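Local coordinates for protein putative dihydrodipicolinate synthase (Thermus thermophilus, PDB 2PCQ) that belongs to the dihydrodipicolinate synthetase family, folds as a closed parallel TIM barrel followed by C-terminal helices, and assembles as four chains, at residues A[194-199]-A[227-232]; A[242-247]-A[271-276]; A[94-99]-A[106-111]. One frame throughout, in Å; residues are numbered along the deposited sequence.

Contact 1. Residues A[194-199]-A[227-232]; sequences LAAANL and FPLGDL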
loop_
_atom_site.group_PDB
_atom_site.type_symbol
_atom_site.label_atom_id
_atom_site.label_comp_id
_atom_site.label_asym_id
_atom_site.label_seq_id
_atom_site.Cartn_x
_atom_site.Cartn_y
_atom_site.Cartn_z
ATOM N N LEU A 194 3.028 3.792 -26.149
ATOM C CA LEU A 194 3.804 2.744 -25.508
ATOM C C LEU A 194 5.305 2.768 -25.719
ATOM O O LEU A 194 5.782 2.927 -26.840
ATOM C CB LEU A 194 3.273 1.398 -26.000
ATOM C CG LEU A 194 1.751 1.245 -26.047
ATOM C CD1 LEU A 194 1.363 0.040 -26.900
ATOM C CD2 LEU A 194 1.224 1.088 -24.630
ATOM N N ALA A 195 6.041 2.571 -24.631
ATOM C CA ALA A 195 7.494 2.524 -24.686
ATOM C C ALA A 195 7.904 1.402 -25.639
ATOM O O ALA A 195 8.901 1.513 -26.347
ATOM C CB ALA A 195 8.064 2.262 -23.290
ATOM N N ALA A 196 7.123 0.327 -25.657
ATOM C CA ALA A 196 7.412 -0.815 -26.519
ATOM C C ALA A 196 7.283 -0.453 -27.997
ATOM O O ALA A 196 7.811 -1.155 -28.859
ATOM C CB ALA A 196 6.485 -1.980 -26.178
ATOM N N ALA A 197 6.584 0.642 -28.287
ATOM C CA ALA A 197 6.413 1.087 -29.664
ATOM C C ALA A 197 7.709 1.704 -30.191
ATOM O O ALA A 197 7.813 2.020 -31.377
ATOM C CB ALA A 197 5.269 2.089 -29.769
ATOM N N ASN A 198 8.686 1.894 -29.305
ATOM C CA ASN A 198 9.988 2.421 -29.714
ATOM C C ASN A 198 10.734 1.272 -30.400
ATOM O O ASN A 198 11.640 1.494 -31.203
ATOM C CB ASN A 198 10.841 2.842 -28.510
ATOM C CG ASN A 198 10.413 4.162 -27.902
ATOM O OD1 ASN A 198 9.809 4.198 -26.830
ATOM N ND2 ASN A 198 10.734 5.253 -28.577
ATOM N N LEU A 199 10.351 0.044 -30.060
ATOM C CA LEU A 199 11.009 -1.144 -30.594
ATOM C C LEU A 199 10.244 -1.872 -31.691
ATOM O O LEU A 199 10.834 -2.280 -32.693
ATOM C CB LEU A 199 11.305 -2.118 -29.448
ATOM C CG LEU A 199 12.050 -1.540 -28.236
ATOM C CD1 LEU A 199 12.181 -2.608 -27.159
ATOM C CD2 LEU A 199 13.420 -1.033 -28.655
ATOM N N PHE A 227 3.131 -9.797 -25.621
ATOM C CA PHE A 227 3.095 -9.740 -24.163
ATOM C C PHE A 227 4.474 -9.772 -23.482
ATOM O O PHE A 227 4.769 -8.927 -22.643
ATOM C CB PHE A 227 2.236 -10.876 -23.597
ATOM C CG PHE A 227 2.216 -10.917 -22.093
ATOM C CD1 PHE A 227 1.375 -10.073 -21.370
ATOM C CD2 PHE A 227 3.091 -11.750 -21.397
ATOM C CE1 PHE A 227 1.408 -10.054 -19.973
ATOM C CE2 PHE A 227 3.134 -11.739 -19.999
ATOM C CZ PHE A 227 2.293 -10.889 -19.286
ATOM N N PRO A 228 5.327 -10.757 -23.826
ATOM C CA PRO A 228 6.657 -10.841 -23.206
ATOM C C PRO A 228 7.490 -9.574 -23.377
ATOM O O PRO A 228 8.168 -9.141 -22.445
ATOM C CB PRO A 228 7.283 -12.052 -23.898
ATOM C CG PRO A 228 6.096 -12.922 -24.175
ATOM C CD PRO A 228 5.095 -11.916 -24.706
ATOM N N LEU A 229 7.435 -8.987 -24.571
ATOM C CA LEU A 229 8.174 -7.765 -24.865
ATOM C C LEU A 229 7.691 -6.625 -23.969
ATOM O O LEU A 229 8.489 -5.941 -23.332
ATOM C CB LEU A 229 7.986 -7.360 -26.334
ATOM C CG LEU A 229 8.660 -6.047 -26.759
ATOM C CD1 LEU A 229 10.141 -6.301 -26.999
ATOM C CD2 LEU A 229 8.007 -5.493 -28.024
ATOM N N GLY A 230 6.378 -6.424 -23.927
ATOM C CA GLY A 230 5.821 -5.357 -23.115
ATOM C C GLY A 230 5.977 -5.573 -21.621
ATOM O O GLY A 230 6.213 -4.621 -20.878
ATOM N N ASP A 231 5.846 -6.824 -21.188
ATOM C CA ASP A 231 5.963 -7.184 -19.775
ATOM C C ASP A 231 7.375 -6.966 -19.251
ATOM O O ASP A 231 7.563 -6.357 -18.201
ATOM C CB ASP A 231 5.570 -8.650 -19.572
ATOM C CG ASP A 231 5.755 -9.114 -18.132
ATOM O OD1 ASP A 231 5.017 -8.636 -17.245
ATOM O OD2 ASP A 231 6.645 -9.956 -17.885
ATOM N N LEU A 232 8.367 -7.472 -19.978
ATOM C CA LEU A 232 9.756 -7.316 -19.561
ATOM C C LEU A 232 10.216 -5.868 -19.624
ATOM O O LEU A 232 10.929 -5.402 -18.742
ATOM C CB LEU A 232 10.679 -8.183 -20.420
ATOM C CG LEU A 232 10.669 -9.672 -20.076
ATOM C CD1 LEU A 232 11.493 -10.437 -21.094
ATOM C CD2 LEU A 232 11.222 -9.875 -18.663
#
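Leu229 lays its forked end over Ala196 and against the tip of Leu199. Its two methyls divide the work. CD2 faces the methyl of Ala196, with Leu229 CD2 4.3 Å from Ala196 CB. CD1 meets one branch of Leu199, with Leu229 CD1 4.2 Å from Leu199 CD1. Leu229 CG stands anti to the backbone N (chi1 177°), which carries the fork away from its own helix and across to 194-199. The contact between the segments is small and wholly apolar, with a summed buried surface of 131 Å².

The backbones come close beside this fork. Ala196 CA is 5.9 Å from Gly230 CA, and Gly230 has no side chain to hold the two apart. Segment 194-199 is compact. Its turns are closed by bonds three residues back: Ala197 N to Leu194 O, Asn198 N to Ala195 O and Leu199 N to Ala196 O. This coiling puts Ala196 and Leu199 on the side that faces the helix. Segment 227-232 is helical, with a kink where the N atoms of Pro228 and Leu229 have no bond to the preceding turn.

Phe269 of helix 266-278 touches both Leu199 and Leu229, and so joins the apolar cluster. The backbone of Leu199 is also bonded to Leu283, the last residue of the chain. The arrangement joins the loop after the last barrel strand, 191-193, to the long helix 216-247. Ala197 meets Ile2 of strand 2-6 behind it, and Leu276 of helix 266-278 lies against Leu229.

Contact 2. Residues A[242-247]-A[271-276]; sequences KQALRH and PVLEGL
The His247 ring has the Glu274 carboxylate at its edge, near the ring plane, while Leu273 CD2 approaches it obliquely. The model is too crowded at this edge for the approach to be read as a bond, and which way round the imidazole lies is doubtful. Glu274 is bent at chi2, and the detail of how its carboxylate meets the ring is doubtful as well. Trp266 of helix 266-278 packs edge-to-face with the same ring. A second flat group, the guanidinium of Arg246, has Gln243 CA 3.3 Å above one face, offset toward its rim.

The two segments belong to the C-terminal helices that follow the barrel: 242-247 ends the long helix 216-247, and 271-276 lies on helix 266-278. Their local axes run at 44° to each other and come no nearer than 11.7 Å. The gap is wide, and side chains rather than backbones meet across it.

Leu273 fills the more buried part. It turns CG to the far side of its backbone N (chi1 -180°), which sends the fork toward the other helix. Leu273 CD2 then lies 4.1 Å from Ala244 CB. The alpha carbons of this pair, Ala244 CA and Leu273 CA, remain 8.0 Å apart. Phe269 also packs on Ala244 at this inner end. Arg246, on helix 216-247, bonds the backbone carbonyls of Gly253 and Ala261 through NH1 and NH2.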
loop_
_atom_site.group_PDB
_atom_site.type_symbol
_atom_site.label_atom_id
_atom_site.label_comp_id
_atom_site.label_asym_id
_atom_site.label_seq_id
_atom_site.Cartn_x
_atom_site.Cartn_y
_atom_site.Cartn_z
ATOM N N LYS A 242 16.600 1.972 -23.254
ATOM C CA LYS A 242 17.754 2.559 -23.917
ATOM C C LYS A 242 18.760 1.509 -24.374
ATOM O O LYS A 242 19.313 1.611 -25.468
ATOM C CB LYS A 242 18.427 3.586 -23.004
ATOM C CG LYS A 242 17.659 4.902 -22.917
ATOM C CD LYS A 242 18.458 5.975 -22.186
ATOM C CE LYS A 242 17.827 7.341 -22.382
ATOM N NZ LYS A 242 18.621 8.420 -21.733
ATOM N N GLN A 243 18.994 0.497 -23.545
ATOM C CA GLN A 243 19.935 -0.550 -23.914
ATOM C C GLN A 243 19.436 -1.296 -25.151
ATOM O O GLN A 243 20.225 -1.683 -26.013
ATOM C CB GLN A 243 20.139 -1.524 -22.751
ATOM C CG GLN A 243 21.056 -2.697 -23.095
ATOM C CD GLN A 243 21.485 -3.482 -21.873
ATOM O OE1 GLN A 243 20.738 -3.596 -20.900
ATOM N NE2 GLN A 243 22.690 -4.041 -21.923
ATOM N N ALA A 244 18.123 -1.481 -25.243
ATOM C CA ALA A 244 17.522 -2.171 -26.383
ATOM C C ALA A 244 17.694 -1.331 -27.645
ATOM O O ALA A 244 18.054 -1.847 -28.705
ATOM C CB ALA A 244 16.043 -2.423 -26.125
ATOM N N LEU A 245 17.430 -0.035 -27.537
ATOM C CA LEU A 245 17.577 0.838 -28.688
ATOM C C LEU A 245 19.035 0.889 -29.137
ATOM O O LEU A 245 19.308 0.852 -30.334
ATOM C CB LEU A 245 17.058 2.242 -28.366
ATOM C CG LEU A 245 15.531 2.334 -28.303
ATOM C CD1 LEU A 245 15.111 3.649 -27.667
ATOM C CD2 LEU A 245 14.955 2.206 -29.708
ATOM N N ARG A 246 19.968 0.967 -28.189
ATOM C CA ARG A 246 21.386 0.997 -28.549
ATOM C C ARG A 246 21.742 -0.308 -29.253
ATOM O O ARG A 246 22.466 -0.315 -30.245
ATOM C CB ARG A 246 22.284 1.169 -27.314
ATOM C CG ARG A 246 22.156 2.521 -26.601
ATOM C CD ARG A 246 23.378 2.809 -25.723
ATOM N NE ARG A 246 23.628 1.757 -24.740
ATOM C CZ ARG A 246 22.933 1.590 -23.618
ATOM N NH1 ARG A 246 21.933 2.416 -23.322
ATOM N NH2 ARG A 246 23.232 0.596 -22.795
ATOM N N HIS A 247 21.211 -1.414 -28.743
ATOM C CA HIS A 247 21.472 -2.724 -29.328
ATOM C C HIS A 247 21.011 -2.791 -30.783
ATOM O O HIS A 247 21.647 -3.443 -31.612
ATOM C CB HIS A 247 20.777 -3.811 -28.508
ATOM C CG HIS A 247 20.916 -5.184 -29.085
ATOM N ND1 HIS A 247 19.975 -5.740 -29.924
ATOM C CD2 HIS A 247 21.895 -6.110 -28.954
ATOM C CE1 HIS A 247 20.365 -6.948 -30.284
ATOM N NE2 HIS A 247 21.528 -7.198 -29.708
ATOM N N PRO A 271 16.886 -12.349 -26.036
ATOM C CA PRO A 271 16.226 -13.333 -26.900
ATOM C C PRO A 271 14.802 -12.952 -27.302
ATOM O O PRO A 271 14.344 -13.303 -28.391
ATOM C CB PRO A 271 16.283 -14.619 -26.073
ATOM C CG PRO A 271 16.296 -14.121 -24.662
ATOM C CD PRO A 271 17.244 -12.950 -24.739
ATOM N N VAL A 272 14.100 -12.240 -26.426
ATOM C CA VAL A 272 12.741 -11.819 -26.736
ATOM C C VAL A 272 12.782 -10.816 -27.886
ATOM O O VAL A 272 12.030 -10.936 -28.852
ATOM C CB VAL A 272 12.053 -11.167 -25.509
ATOM C CG1 VAL A 272 10.720 -10.555 -25.922
ATOM C CG2 VAL A 272 11.821 -12.215 -24.426
ATOM N N LEU A 273 13.674 -9.835 -27.781
ATOM C CA LEU A 273 13.816 -8.816 -28.812
ATOM C C LEU A 273 14.293 -9.428 -30.129
ATOM O O LEU A 273 13.727 -9.157 -31.188
ATOM C CB LEU A 273 14.806 -7.742 -28.358
ATOM C CG LEU A 273 15.065 -6.589 -29.329
ATOM C CD1 LEU A 273 13.748 -5.905 -29.673
ATOM C CD2 LEU A 273 16.036 -5.596 -28.699
ATOM N N GLU A 274 15.341 -10.247 -30.059
ATOM C CA GLU A 274 15.879 -10.894 -31.252
ATOM C C GLU A 274 14.837 -11.775 -31.930
ATOM O O GLU A 274 14.795 -11.864 -33.155
ATOM C CB GLU A 274 17.113 -11.731 -30.900
ATOM C CG GLU A 274 18.385 -10.918 -30.731
ATOM C CD GLU A 274 18.695 -10.073 -31.956
ATOM O OE1 GLU A 274 18.656 -10.612 -33.083
ATOM O OE2 GLU A 274 18.980 -8.869 -31.796
ATOM N N GLY A 275 14.000 -12.426 -31.127
ATOM C CA GLY A 275 12.965 -13.284 -31.675
ATOM C C GLY A 275 11.979 -12.491 -32.513
ATOM O O GLY A 275 11.628 -12.890 -33.625
ATOM N N LEU A 276 11.522 -11.363 -31.977
ATOM C CA LEU A 276 10.584 -10.515 -32.699
ATOM C C LEU A 276 11.258 -9.923 -33.926
ATOM O O LEU A 276 10.626 -9.740 -34.966
ATOM C CB LEU A 276 10.072 -9.386 -31.797
ATOM C CG LEU A 276 9.049 -9.789 -30.732
ATOM C CD1 LEU A 276 8.734 -8.603 -29.832
ATOM C CD2 LEU A 276 7.784 -10.290 -31.415
#

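Contact 3. Residues A[94-99]-A[106-111]; sequences ATPPRY and AGLLRY
Segment 94-99 leaves strand 91-94 as a loop. The chain is extended through Pro96 and Pro97. Segment 106-111 starts the next helix, where Tyr111 N bonds Gly107 O. The nearest alpha carbons are Pro96 CA and Leu108 CA, 6.8 Å apart.

Pro97 sets its CG and CD over one face of the Tyr111 ring. Pro97 CG sits 4.0 Å from the ring centroid and only 7° off the ring normal, a CH-pi contact over the middle of the face. Pro97 CD reaches the ring on the same face, 3.8 Å from Tyr111 CD2. With chi1 at -175°, Tyr111 extends its ring directly away from its own backbone N and across to the loop.

Pro96 and Leu108 lie side by side and point the same way. Their touch is tight, with Pro96 CB 3.6 Å from Leu108 CD1.

The phenol end of Tyr111 is tied to the loop through a water. The water donates to Thr95 O at 2.8 Å and is hydrogen-bonded to Tyr111 OH at 2.6 Å. Tyr111 CE2 is also near the same carbonyl, 3.5 Å from Thr95 O.

The third subunit, another copy of the protein, packs here: its Tyr259 on Pro97 and its Pro258 on Tyr111. Within the chain, Leu134 and Ala138 touch Leu108.

Strand 91-94, this loop and helix 107-118 lead on to the adjacent parallel strand 121-125. They form one beta-alpha-beta crossover of the TIM barrel, whose loop leaves the C-terminal end of its strand.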
loop_
_atom_site.group_PDB
_atom_site.type_symbol
_atom_site.label_atom_id
_atom_site.label_comp_id
_atom_site.label_asym_id
_atom_site.label_seq_id
_atom_site.Cartn_x
_atom_site.Cartn_y
_atom_site.Cartn_z
ATOM N N ALA A 94 0.230 16.429 -19.232
ATOM C CA ALA A 94 0.617 16.878 -17.901
ATOM C C ALA A 94 0.222 15.984 -16.733
ATOM O O ALA A 94 -0.913 15.529 -16.635
ATOM C CB ALA A 94 0.074 18.287 -17.667
ATOM N N THR A 95 1.182 15.764 -15.840
ATOM C CA THR A 95 0.987 14.958 -14.642
ATOM C C THR A 95 0.615 15.894 -13.491
ATOM O O THR A 95 0.872 17.096 -13.551
ATOM C CB THR A 95 2.289 14.236 -14.247
ATOM O OG1 THR A 95 3.342 15.201 -14.143
ATOM C CG2 THR A 95 2.670 13.184 -15.282
ATOM N N PRO A 96 0.004 15.356 -12.424
ATOM C CA PRO A 96 -0.373 16.197 -11.282
ATOM C C PRO A 96 0.855 16.534 -10.436
ATOM O O PRO A 96 1.870 15.838 -10.504
ATOM C CB PRO A 96 -1.334 15.303 -10.490
ATOM C CG PRO A 96 -1.801 14.278 -11.489
ATOM C CD PRO A 96 -0.559 14.005 -12.288
ATOM N N PRO A 97 0.794 17.625 -9.652
ATOM C CA PRO A 97 1.950 17.964 -8.814
ATOM C C PRO A 97 2.166 16.731 -7.923
ATOM O O PRO A 97 1.204 16.031 -7.615
ATOM C CB PRO A 97 1.456 19.177 -8.031
ATOM C CG PRO A 97 0.568 19.861 -9.032
ATOM C CD PRO A 97 -0.215 18.700 -9.625
ATOM N N ARG A 98 3.400 16.474 -7.499
ATOM C CA ARG A 98 3.692 15.272 -6.708
ATOM C C ARG A 98 4.111 15.370 -5.242
ATOM O O ARG A 98 3.454 14.817 -4.357
ATOM C CB ARG A 98 4.780 14.460 -7.410
ATOM C CG ARG A 98 4.384 13.822 -8.718
ATOM C CD ARG A 98 5.618 13.709 -9.587
ATOM N NE ARG A 98 5.847 14.961 -10.289
ATOM C CZ ARG A 98 7.039 15.445 -10.612
ATOM N NH1 ARG A 98 8.147 14.790 -10.291
ATOM N NH2 ARG A 98 7.111 16.586 -11.278
ATOM N N TYR A 99 5.232 16.039 -5.005
ATOM C CA TYR A 99 5.804 16.147 -3.674
ATOM C C TYR A 99 4.837 16.453 -2.526
ATOM O O TYR A 99 4.851 15.755 -1.514
ATOM C CB TYR A 99 6.945 17.166 -3.687
ATOM C CG TYR A 99 7.931 16.966 -2.566
ATOM C CD1 TYR A 99 8.999 16.077 -2.697
ATOM C CD2 TYR A 99 7.787 17.650 -1.361
ATOM C CE1 TYR A 99 9.903 15.877 -1.648
ATOM C CE2 TYR A 99 8.683 17.457 -0.307
ATOM C CZ TYR A 99 9.734 16.572 -0.456
ATOM O OH TYR A 99 10.610 16.383 0.586
ATOM N N ALA A 106 -8.335 20.925 -3.921
ATOM C CA ALA A 106 -8.955 21.380 -5.161
ATOM C C ALA A 106 -7.923 22.044 -6.066
ATOM O O ALA A 106 -8.235 22.437 -7.191
ATOM C CB ALA A 106 -10.093 22.355 -4.856
ATOM N N GLY A 107 -6.697 22.173 -5.566
ATOM C CA GLY A 107 -5.632 22.769 -6.355
ATOM C C GLY A 107 -5.320 21.923 -7.581
ATOM O O GLY A 107 -4.698 22.399 -8.532
ATOM N N LEU A 108 -5.747 20.662 -7.558
ATOM C CA LEU A 108 -5.525 19.764 -8.688
ATOM C C LEU A 108 -6.276 20.293 -9.901
ATOM O O LEU A 108 -5.732 20.354 -11.005
ATOM C CB LEU A 108 -6.024 18.351 -8.369
ATOM C CG LEU A 108 -5.917 17.338 -9.518
ATOM C CD1 LEU A 108 -4.456 17.074 -9.843
ATOM C CD2 LEU A 108 -6.604 16.050 -9.123
ATOM N N LEU A 109 -7.536 20.664 -9.688
ATOM C CA LEU A 109 -8.366 21.194 -10.762
ATOM C C LEU A 109 -7.830 22.553 -11.196
ATOM O O LEU A 109 -7.787 22.855 -12.388
ATOM C CB LEU A 109 -9.822 21.328 -10.296
ATOM C CG LEU A 109 -10.484 20.034 -9.807
ATOM C CD1 LEU A 109 -11.899 20.326 -9.331
ATOM C CD2 LEU A 109 -10.498 19.009 -10.934
ATOM N N ARG A 110 -7.417 23.369 -10.229
ATOM C CA ARG A 110 -6.878 24.687 -10.545
ATOM C C ARG A 110 -5.638 24.556 -11.421
ATOM O O ARG A 110 -5.424 25.358 -12.330
ATOM C CB ARG A 110 -6.513 25.454 -9.268
ATOM C CG ARG A 110 -7.702 25.826 -8.392
ATOM C CD ARG A 110 -7.337 26.945 -7.420
ATOM N NE ARG A 110 -6.365 26.539 -6.404
ATOM C CZ ARG A 110 -6.665 25.849 -5.309
ATOM N NH1 ARG A 110 -7.918 25.478 -5.077
ATOM N NH2 ARG A 110 -5.713 25.534 -4.438
ATOM N N TYR A 111 -4.825 23.542 -11.144
ATOM C CA TYR A 111 -3.601 23.312 -11.906
ATOM C C TYR A 111 -3.916 23.048 -13.380
ATOM O O TYR A 111 -3.423 23.741 -14.267
ATOM C CB TYR A 111 -2.837 22.120 -11.319
ATOM C CG TYR A 111 -1.486 21.866 -11.955
ATOM C CD1 TYR A 111 -0.432 22.768 -11.796
ATOM C CD2 TYR A 111 -1.264 20.725 -12.726
ATOM C CE1 TYR A 111 0.811 22.538 -12.388
ATOM C CE2 TYR A 111 -0.026 20.486 -13.323
ATOM C CZ TYR A 111 1.003 21.395 -13.151
ATOM O OH TYR A 111 2.219 21.158 -13.743
HETATM O O HOH W 1 2.884 18.722 -14.504
#

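In the fold
Contact 3 comes first along the chain, then contact 1, then contact 2. Contacts 1 and 2 are neighbours, with centres 10 Å apart. They share helix 216-247 and touch directly, for example through Leu199 CD2 and Leu245 CD2 at 3.7 Å. Together they join the loop after the last barrel strand to the C-terminal helices, including 266-278. Contact 3 lies on the opposite side of the chain's centre, in the crossover between strands 91-94 and 121-125. Its centre is about 29 Å from that of contact 1 and 36 Å from that of contact 2. The C-terminal helices of contacts 1 and 2 thus lie across the chain from the loop of contact 3, which meets the third subunit.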